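PDB 2DYJ: ribosome-binding factor A from Thermus thermophilus, which assists late maturation of the 30S ribosomal subunit, binding free 30S particles and supporting efficient processing of 16S rRNA. Local coordinates for residues 18-23 and 29-34; 14-19 and 45-50. All coordinates share one frame; numbering follows the deposited sequence.

Contact 1: residues 18-23 and 29-34; sequences EEIQAL and FLLTVE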
loop_
_atom_site.group_PDB
_atom_site.type_symbol
_atom_site.label_atom_id
_atom_site.label_comp_id
_atom_site.label_asym_id
_atom_site.label_seq_id
_atom_site.Cartn_x
_atom_site.Cartn_y
_atom_site.Cartn_z
ATOM N N GLU A 18 3.237 5.069 5.942
ATOM C CA GLU A 18 3.624 5.035 7.347
ATOM C C GLU A 18 3.511 3.648 7.961
ATOM O O GLU A 18 4.362 3.243 8.759
ATOM C CB GLU A 18 2.778 6.023 8.154
ATOM C CG GLU A 18 3.136 7.474 7.866
ATOM C CD GLU A 18 2.263 8.467 8.613
ATOM O OE1 GLU A 18 2.441 9.686 8.407
ATOM O OE2 GLU A 18 1.398 8.032 9.397
ATOM N N GLU A 19 2.457 2.917 7.605
ATOM C CA GLU A 19 2.273 1.576 8.136
ATOM C C GLU A 19 3.327 0.611 7.600
ATOM O O GLU A 19 3.741 -0.306 8.296
ATOM C CB GLU A 19 0.868 1.052 7.820
ATOM C CG GLU A 19 -0.241 1.829 8.522
ATOM C CD GLU A 19 0.046 2.032 10.002
ATOM O OE1 GLU A 19 0.535 1.082 10.653
ATOM O OE2 GLU A 19 -0.224 3.142 10.513
ATOM N N ILE A 20 3.764 0.809 6.363
ATOM C CA ILE A 20 4.788 -0.066 5.807
ATOM C C ILE A 20 6.112 0.222 6.536
ATOM O O ILE A 20 6.859 -0.691 6.900
ATOM C CB ILE A 20 4.942 0.186 4.290
ATOM C CG1 ILE A 20 3.706 -0.355 3.567
ATOM C CG2 ILE A 20 6.229 -0.444 3.773
ATOM C CD1 ILE A 20 3.673 -0.103 2.051
ATOM N N GLN A 21 6.392 1.502 6.761
ATOM C CA GLN A 21 7.614 1.895 7.455
ATOM C C GLN A 21 7.623 1.256 8.840
ATOM O O GLN A 21 8.682 0.984 9.389
ATOM C CB GLN A 21 7.678 3.424 7.582
ATOM C CG GLN A 21 8.845 4.095 6.855
ATOM C CD GLN A 21 10.015 4.431 7.781
ATOM O OE1 GLN A 21 10.540 3.562 8.489
ATOM N NE2 GLN A 21 10.430 5.696 7.776
ATOM N N ALA A 22 6.440 1.014 9.399
ATOM C CA ALA A 22 6.332 0.404 10.733
ATOM C C ALA A 22 6.600 -1.104 10.728
ATOM O O ALA A 22 6.831 -1.704 11.786
ATOM C CB ALA A 22 4.957 0.682 11.334
ATOM N N LEU A 23 6.565 -1.721 9.548
ATOM C CA LEU A 23 6.842 -3.156 9.452
ATOM C C LEU A 23 8.346 -3.368 9.620
ATOM O O LEU A 23 9.147 -2.481 9.320
ATOM C CB LEU A 23 6.385 -3.695 8.095
ATOM C CG LEU A 23 4.876 -3.605 7.854
ATOM C CD1 LEU A 23 4.545 -4.161 6.463
ATOM C CD2 LEU A 23 4.133 -4.392 8.939
ATOM N N PHE A 29 13.299 -2.603 3.573
ATOM C CA PHE A 29 14.195 -1.509 3.965
ATOM C C PHE A 29 14.347 -0.503 2.812
ATOM O O PHE A 29 14.615 -0.885 1.675
ATOM C CB PHE A 29 15.564 -2.067 4.389
ATOM C CG PHE A 29 16.554 -1.004 4.803
ATOM C CD1 PHE A 29 16.181 0.011 5.685
ATOM C CD2 PHE A 29 17.849 -1.004 4.297
ATOM C CE1 PHE A 29 17.086 1.014 6.057
ATOM C CE2 PHE A 29 18.765 -0.004 4.661
ATOM C CZ PHE A 29 18.383 1.003 5.539
ATOM N N LEU A 30 14.137 0.775 3.123
ATOM C CA LEU A 30 14.228 1.875 2.165
ATOM C C LEU A 30 13.157 1.894 1.082
ATOM O O LEU A 30 13.236 2.688 0.137
ATOM C CB LEU A 30 15.603 1.902 1.498
ATOM C CG LEU A 30 16.769 2.073 2.469
ATOM C CD1 LEU A 30 18.060 2.284 1.669
ATOM C CD2 LEU A 30 16.495 3.261 3.390
ATOM N N LEU A 31 12.165 1.026 1.205
ATOM C CA LEU A 31 11.085 1.006 0.220
ATOM C C LEU A 31 10.208 2.236 0.392
ATOM O O LEU A 31 9.940 2.661 1.524
ATOM C CB LEU A 31 10.201 -0.234 0.397
ATOM C CG LEU A 31 9.005 -0.289 -0.558
ATOM C CD1 LEU A 31 8.855 -1.700 -1.093
ATOM C CD2 LEU A 31 7.728 0.188 0.136
ATOM N N THR A 32 9.748 2.793 -0.726
ATOM C CA THR A 32 8.850 3.942 -0.687
ATOM C C THR A 32 7.602 3.703 -1.536
ATOM O O THR A 32 7.611 2.938 -2.507
ATOM C CB THR A 32 9.531 5.238 -1.181
ATOM O OG1 THR A 32 9.998 5.050 -2.520
ATOM C CG2 THR A 32 10.690 5.622 -0.265
ATOM N N VAL A 33 6.520 4.365 -1.164
ATOM C CA VAL A 33 5.280 4.241 -1.904
ATOM C C VAL A 33 5.204 5.408 -2.883
ATOM O O VAL A 33 5.195 6.566 -2.481
ATOM C CB VAL A 33 4.086 4.275 -0.948
ATOM C CG1 VAL A 33 2.788 4.228 -1.744
ATOM C CG2 VAL A 33 4.178 3.091 0.019
ATOM N N GLU A 34 5.160 5.104 -4.171
ATOM C CA GLU A 34 5.125 6.167 -5.169
ATOM C C GLU A 34 3.715 6.654 -5.459
ATOM O O GLU A 34 3.508 7.827 -5.780
ATOM C CB GLU A 34 5.763 5.705 -6.482
ATOM C CG GLU A 34 5.651 6.763 -7.588
ATOM C CD GLU A 34 5.457 6.162 -8.964
ATOM O OE1 GLU A 34 5.076 6.909 -9.891
ATOM O OE2 GLU A 34 5.684 4.944 -9.118
#
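Ile20 meets Leu31 and Val33 with two different methyl groups, one for each partner. Its branch methyl CG2 lies 4.0 Å from CD2 of Leu31, while the end of its longer arm, CD1, comes to 3.8 Å from CG2 of Val33. Both pairs approach at a slant rather than side by side. The split follows from the torsions of Ile20: CG1 stands opposite the carbonyl carbon (chi1 -71°), and chi2 of 176° sets CD1 opposite CA, so the longer arm reaches on from the backbone to Val33 while CG2 serves Leu31. Leu31 and Val33 both turn to the helix, as residues two apart in an extended chain do, whereas Thr32 between them turns its side chain away. Farther out, Leu62 of helix 55-64 touches both Ile20 and Leu31, and Ala58 adds to the cover over Leu31. On strand 44-50, Val49 lies against Leu31 and Val47 against Val33, extending the apolar layer. Leu23 N is bonded to Ile20 O at 2.9 Å, and past the helix a short loop returns the chain to strand 32-38. Hydrocarbon alone meets across this edge of the helix-on-sheet interface, so the fit depends on shape and on partial exclusion of water, as Leu31 and Val33 remain partly open to solvent, and no directional polar bond fixes the rotation of any of the three side chains.

Contact 2: residues 14-19 and 45-50; sequences RALAEE and LSVYVE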
loop_
_atom_site.group_PDB
_atom_site.type_symbol
_atom_site.label_atom_id
_atom_site.label_comp_id
_atom_site.label_asym_id
_atom_site.label_seq_id
_atom_site.Cartn_x
_atom_site.Cartn_y
_atom_site.Cartn_z
ATOM N N ARG A 14 -0.546 8.225 2.216
ATOM C CA ARG A 14 0.258 8.675 3.337
ATOM C C ARG A 14 0.120 7.676 4.485
ATOM O O ARG A 14 1.097 7.359 5.159
ATOM C CB ARG A 14 -0.169 10.083 3.774
ATOM C CG ARG A 14 0.625 10.607 4.960
ATOM C CD ARG A 14 0.333 12.078 5.253
ATOM N NE ARG A 14 1.571 12.846 5.407
ATOM C CZ ARG A 14 2.295 13.317 4.394
ATOM N NH1 ARG A 14 1.906 13.115 3.141
ATOM N NH2 ARG A 14 3.418 13.979 4.630
ATOM N N ALA A 15 -1.080 7.138 4.680
ATOM C CA ALA A 15 -1.305 6.174 5.760
ATOM C C ALA A 15 -0.536 4.867 5.564
ATOM O O ALA A 15 0.092 4.342 6.489
ATOM C CB ALA A 15 -2.811 5.879 5.900
ATOM N N LEU A 16 -0.590 4.340 4.351
ATOM C CA LEU A 16 0.079 3.084 4.042
ATOM C C LEU A 16 1.601 3.249 4.044
ATOM O O LEU A 16 2.330 2.360 4.477
ATOM C CB LEU A 16 -0.425 2.569 2.686
ATOM C CG LEU A 16 -0.321 1.067 2.410
ATOM C CD1 LEU A 16 -0.848 0.273 3.592
ATOM C CD2 LEU A 16 -1.108 0.740 1.149
ATOM N N ALA A 17 2.087 4.387 3.566
ATOM C CA ALA A 17 3.527 4.616 3.563
ATOM C C ALA A 17 4.024 4.543 5.006
ATOM O O ALA A 17 5.100 4.014 5.274
ATOM C CB ALA A 17 3.852 5.989 2.945
ATOM N N GLU A 18 3.237 5.069 5.942
ATOM C CA GLU A 18 3.624 5.035 7.347
ATOM C C GLU A 18 3.511 3.648 7.961
ATOM O O GLU A 18 4.362 3.243 8.759
ATOM C CB GLU A 18 2.778 6.023 8.154
ATOM C CG GLU A 18 3.136 7.474 7.866
ATOM C CD GLU A 18 2.263 8.467 8.613
ATOM O OE1 GLU A 18 2.441 9.686 8.407
ATOM O OE2 GLU A 18 1.398 8.032 9.397
ATOM N N GLU A 19 2.457 2.917 7.605
ATOM C CA GLU A 19 2.273 1.576 8.136
ATOM C C GLU A 19 3.327 0.611 7.600
ATOM O O GLU A 19 3.741 -0.306 8.296
ATOM C CB GLU A 19 0.868 1.052 7.820
ATOM C CG GLU A 19 -0.241 1.829 8.522
ATOM C CD GLU A 19 0.046 2.032 10.002
ATOM O OE1 GLU A 19 0.535 1.082 10.653
ATOM O OE2 GLU A 19 -0.224 3.142 10.513
ATOM N N LEU A 45 -7.205 -1.389 -3.713
ATOM C CA LEU A 45 -6.272 -0.271 -3.812
ATOM C C LEU A 45 -4.987 -0.846 -4.393
ATOM O O LEU A 45 -4.401 -1.792 -3.839
ATOM C CB LEU A 45 -5.980 0.330 -2.422
ATOM C CG LEU A 45 -5.064 1.558 -2.424
ATOM C CD1 LEU A 45 -5.862 2.754 -2.927
ATOM C CD2 LEU A 45 -4.523 1.843 -1.039
ATOM N N SER A 46 -4.580 -0.313 -5.542
ATOM C CA SER A 46 -3.326 -0.732 -6.175
ATOM C C SER A 46 -2.298 0.196 -5.565
ATOM O O SER A 46 -2.481 1.415 -5.570
ATOM C CB SER A 46 -3.387 -0.531 -7.690
ATOM O OG SER A 46 -4.323 -1.424 -8.261
ATOM N N VAL A 47 -1.217 -0.383 -5.053
ATOM C CA VAL A 47 -0.161 0.360 -4.365
ATOM C C VAL A 47 1.130 0.181 -5.139
ATOM O O VAL A 47 1.623 -0.929 -5.268
ATOM C CB VAL A 47 0.023 -0.204 -2.936
ATOM C CG1 VAL A 47 1.046 0.634 -2.166
ATOM C CG2 VAL A 47 -1.336 -0.232 -2.193
ATOM N N TYR A 48 1.659 1.278 -5.671
ATOM C CA TYR A 48 2.876 1.236 -6.489
ATOM C C TYR A 48 4.089 1.611 -5.645
ATOM O O TYR A 48 4.158 2.699 -5.085
ATOM C CB TYR A 48 2.696 2.188 -7.669
ATOM C CG TYR A 48 1.473 1.854 -8.503
ATOM C CD1 TYR A 48 1.525 0.897 -9.520
ATOM C CD2 TYR A 48 0.238 2.434 -8.214
ATOM C CE1 TYR A 48 0.366 0.525 -10.217
ATOM C CE2 TYR A 48 -0.916 2.070 -8.906
ATOM C CZ TYR A 48 -0.848 1.120 -9.899
ATOM O OH TYR A 48 -2.004 0.777 -10.563
ATOM N N VAL A 49 5.059 0.706 -5.569
ATOM C CA VAL A 49 6.211 0.946 -4.715
ATOM C C VAL A 49 7.578 0.904 -5.382
ATOM O O VAL A 49 7.765 0.239 -6.405
ATOM C CB VAL A 49 6.228 -0.085 -3.570
ATOM C CG1 VAL A 49 4.965 0.037 -2.755
ATOM C CG2 VAL A 49 6.336 -1.508 -4.145
ATOM N N GLU A 50 8.527 1.615 -4.779
ATOM C CA GLU A 50 9.910 1.622 -5.265
ATOM C C GLU A 50 10.751 0.870 -4.227
ATOM O O GLU A 50 10.928 1.338 -3.099
ATOM C CB GLU A 50 10.450 3.053 -5.411
ATOM C CG GLU A 50 11.978 3.095 -5.712
ATOM C CD GLU A 50 12.600 4.495 -5.624
ATOM O OE1 GLU A 50 11.981 5.394 -5.024
ATOM O OE2 GLU A 50 13.726 4.697 -6.141
#
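Leu16 reaches Val47 through one methyl, CD2, placed there by two torsions: CG is roughly opposite the backbone N, though twisted well off a straight trans (chi1 -156°), and with CD1 turned back beside CA (chi2 47°), CD2 is left opposite CA and extends to the strand. On the other side Val47 has CG1 opposite its own backbone N (chi1 -176°) and CG2 beside it, and both branches face the leucine. The two side chains come together tip to tip. CD2 of Leu16 stands 3.5 Å from CG2 of Val47, closer than usual for two carbons, and 4.0 Å from CG1 of Val47, so the methyl is set against the fork of the valine but nearer one prong. Leu45, two residues earlier on the same face of the strand, adds a looser touch, its CD2 lying 4.2 Å from CD2 of Leu16. A single leucine methyl thus meets both strand residues, and the backbones stay well apart, with CA of Leu16 8.8 Å from CA of Val47. All three residues are buried. Ser46 projects to the opposite side of the strand, where its OG is hydrogen-bonded to OE1 of Glu86. The contact belongs to the core of the KH-type fold, in which helices pack on one face of a three-stranded sheet. Strand 44-50 is the middle strand, antiparallel to 32-38 and parallel to 84-89. Leu85 of strand 84-89 touches both Leu16 and Leu45, Phe87 lies against Val47, Val36 and Leu38 of strand 32-38 border Leu45, and Leu73 of helix 66-74 closes on Leu16 from the helical layer.

In the fold
Both contacts use helix 5-21: Leu16 of contact 2 and Ile20 of contact 1 are four residues apart, about one turn, and point to the same sheet. The contact centres are about 7 Å apart. On the sheet side, strands 32-38 and 44-50 follow each other in the chain and pair antiparallel, with probable hydrogen bonds from Glu34 N to Tyr48 O and from Glu50 N to Thr32 O, both 2.8 Å. Contact 2 lies about 3 Å from the centre of the chain and uses the central strand; contact 1, about 9 Å from it (centre to centre), uses the start of strand 32-38 and the residue before it. Glu18 and Glu19, common to both helical segments, form salt bridges with Arg76.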